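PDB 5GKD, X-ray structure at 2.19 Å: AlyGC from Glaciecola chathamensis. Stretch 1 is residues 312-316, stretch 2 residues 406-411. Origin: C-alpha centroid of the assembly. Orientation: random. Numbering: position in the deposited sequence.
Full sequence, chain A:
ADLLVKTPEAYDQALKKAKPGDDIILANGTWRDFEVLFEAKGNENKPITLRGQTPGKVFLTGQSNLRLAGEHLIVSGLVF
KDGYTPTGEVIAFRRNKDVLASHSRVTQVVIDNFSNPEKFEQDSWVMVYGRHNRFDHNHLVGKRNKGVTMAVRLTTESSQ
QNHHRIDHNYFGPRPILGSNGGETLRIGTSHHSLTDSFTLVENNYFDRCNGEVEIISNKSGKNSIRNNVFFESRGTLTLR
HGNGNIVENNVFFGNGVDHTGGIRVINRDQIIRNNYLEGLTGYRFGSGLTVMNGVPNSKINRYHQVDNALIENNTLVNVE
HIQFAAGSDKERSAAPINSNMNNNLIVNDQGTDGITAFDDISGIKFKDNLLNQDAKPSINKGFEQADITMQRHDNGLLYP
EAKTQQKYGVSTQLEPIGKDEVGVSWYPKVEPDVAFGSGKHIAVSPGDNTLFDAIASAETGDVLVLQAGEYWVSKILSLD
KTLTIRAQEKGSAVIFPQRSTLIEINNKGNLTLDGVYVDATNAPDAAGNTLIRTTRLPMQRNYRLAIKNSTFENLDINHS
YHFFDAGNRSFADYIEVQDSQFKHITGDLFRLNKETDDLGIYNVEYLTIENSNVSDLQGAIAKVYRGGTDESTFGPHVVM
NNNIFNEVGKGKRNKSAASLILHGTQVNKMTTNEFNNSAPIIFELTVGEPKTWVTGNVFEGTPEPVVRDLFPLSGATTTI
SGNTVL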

# COMPACT_ATOMS: atom_id res chain seq x y z
N GLU A 312 -6.28 30.33 -38.27
CA GLU A 312 -5.76 30.81 -39.54
C GLU A 312 -4.24 30.79 -39.56
O GLU A 312 -3.57 30.89 -38.53
CB GLU A 312 -6.28 32.23 -39.87
CG GLU A 312 -5.62 33.36 -39.13
CD GLU A 312 -6.46 34.63 -39.11
OE1 GLU A 312 -7.44 34.74 -39.90
OE2 GLU A 312 -6.13 35.51 -38.28
N ASN A 313 -3.71 30.63 -40.77
CA ASN A 313 -2.26 30.69 -41.04
C ASN A 313 -1.45 29.72 -40.18
O ASN A 313 -0.31 30.00 -39.82
CB ASN A 313 -1.75 32.11 -40.88
CG ASN A 313 -2.25 33.01 -41.99
OD1 ASN A 313 -3.20 33.75 -41.82
ND2 ASN A 313 -1.62 32.90 -43.15
N ASN A 314 -2.00 28.56 -39.89
CA ASN A 314 -1.22 27.50 -39.29
C ASN A 314 -0.67 26.56 -40.36
O ASN A 314 -1.28 26.34 -41.41
CB ASN A 314 -2.07 26.74 -38.27
CG ASN A 314 -2.65 27.66 -37.23
OD1 ASN A 314 -1.92 28.19 -36.39
ND2 ASN A 314 -3.94 27.93 -37.33
N THR A 315 0.50 26.01 -40.09
CA THR A 315 1.13 25.04 -40.97
C THR A 315 1.10 23.68 -40.28
O THR A 315 1.51 23.56 -39.12
CB THR A 315 2.56 25.43 -41.29
OG1 THR A 315 2.55 26.60 -42.12
CG2 THR A 315 3.28 24.28 -42.00
N LEU A 316 0.62 22.67 -40.98
CA LEU A 316 0.52 21.33 -40.42
C LEU A 316 1.19 20.36 -41.37
O LEU A 316 0.64 20.06 -42.44
CB LEU A 316 -0.94 20.95 -40.16
CG LEU A 316 -1.67 21.82 -39.12
CD1 LEU A 316 -2.38 22.98 -39.75
CD2 LEU A 316 -2.65 21.00 -38.27
N GLN A 406 3.36 30.68 -49.98
CA GLN A 406 3.71 31.11 -48.63
C GLN A 406 2.68 32.04 -48.01
O GLN A 406 2.82 32.39 -46.84
CB GLN A 406 5.08 31.79 -48.63
CG GLN A 406 6.22 30.81 -48.75
CD GLN A 406 7.55 31.50 -48.87
OE1 GLN A 406 7.63 32.71 -48.70
NE2 GLN A 406 8.58 30.76 -49.19
N LYS A 407 1.65 32.44 -48.75
CA LYS A 407 0.51 33.13 -48.15
C LYS A 407 -0.41 32.18 -47.42
O LYS A 407 -1.42 32.61 -46.84
CB LYS A 407 -0.27 33.90 -49.23
CG LYS A 407 -1.10 33.03 -50.15
CD LYS A 407 -1.73 33.88 -51.27
CE LYS A 407 -3.11 33.37 -51.68
NZ LYS A 407 -3.76 34.28 -52.68
N TYR A 408 -0.10 30.89 -47.46
CA TYR A 408 -0.81 29.88 -46.69
C TYR A 408 0.10 29.40 -45.58
O TYR A 408 1.30 29.20 -45.78
CB TYR A 408 -1.23 28.70 -47.56
CG TYR A 408 -2.07 29.08 -48.76
CD1 TYR A 408 -1.49 29.41 -49.97
CD2 TYR A 408 -3.46 29.09 -48.68
CE1 TYR A 408 -2.26 29.74 -51.08
CE2 TYR A 408 -4.24 29.43 -49.77
CZ TYR A 408 -3.63 29.75 -50.97
OH TYR A 408 -4.41 30.09 -52.05
N GLY A 409 -0.50 29.19 -44.42
CA GLY A 409 0.27 28.69 -43.31
C GLY A 409 1.06 29.80 -42.65
O GLY A 409 0.73 30.98 -42.71
N VAL A 410 2.16 29.39 -42.06
CA VAL A 410 2.92 30.15 -41.08
C VAL A 410 3.82 31.18 -41.77
O VAL A 410 4.34 30.96 -42.86
CB VAL A 410 3.70 29.11 -40.23
CG1 VAL A 410 5.19 29.25 -40.36
CG2 VAL A 410 3.20 29.01 -38.80
N SER A 411 4.00 32.32 -41.11
CA SER A 411 4.93 33.35 -41.57
C SER A 411 6.37 32.84 -41.62
O SER A 411 6.80 32.01 -40.82
CB SER A 411 4.85 34.56 -40.64
OG SER A 411 5.86 35.49 -40.95
O HOH W 1 -2.24 34.87 -45.52

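A recurring principle of loop packing is that a chain segment lacking regular secondary structure can be held by side chains that bond its backbone polar groups. The contact between residues 312-316 and 406-411 of AlyGC, whose touching residues are at least 94 apart in sequence and which buries 240 Å² in all, is a compact example. The CA atoms nearest each other across the stretches are those of Asn313 and Gly409, 3.9 Å apart, and two side chains from the first stretch satisfy both polar ends of one peptide group of the second, Gly409 O and Val410 N.

Asn313, with chi1 in the m well, presents its amide so that Asn313 ND2 donates to Gly409 O at 3.1 Å, with a nearly straight N-H...O angle of 160°. Asn313 ND2 also donates to a water oxygen 3.1 Å away, and that water oxygen in turn donates to Lys407 O at 2.7 Å. One amide group thus serves two carbonyls: the nearer directly, the farther, 3.7 Å from Asn313 ND2 to Lys407 O, through solvent.

Thr315, at the start of a strand, points its CA-to-CB bond toward the second stretch. Thr315 OG1 accepts a hydrogen bond from Val410 N at 2.8 Å, satisfying a buried amide. Asn313 O is also near Val410 N, at 3.4 Å, but the angle is poor and no hydrogen bond forms.

Such closeness depends on Gly409. An ideal CB there would sit 2.3 Å from Thr315 OG1, a clash, and the backbone angles (79/-152) would independently jam it against the preceding carbonyl. Without a side chain, Gly409 CA comes within 3.4 Å of Asn314 O in a CA-H...O contact. The side chain of Val410 also packs against Thr315, Val410 CB lying 3.3 Å from Thr315 OG1. Asn314, meanwhile, directs its CA-to-CB bond away, and both polar atoms of its buried amide find hydrogen bonds elsewhere in the structure.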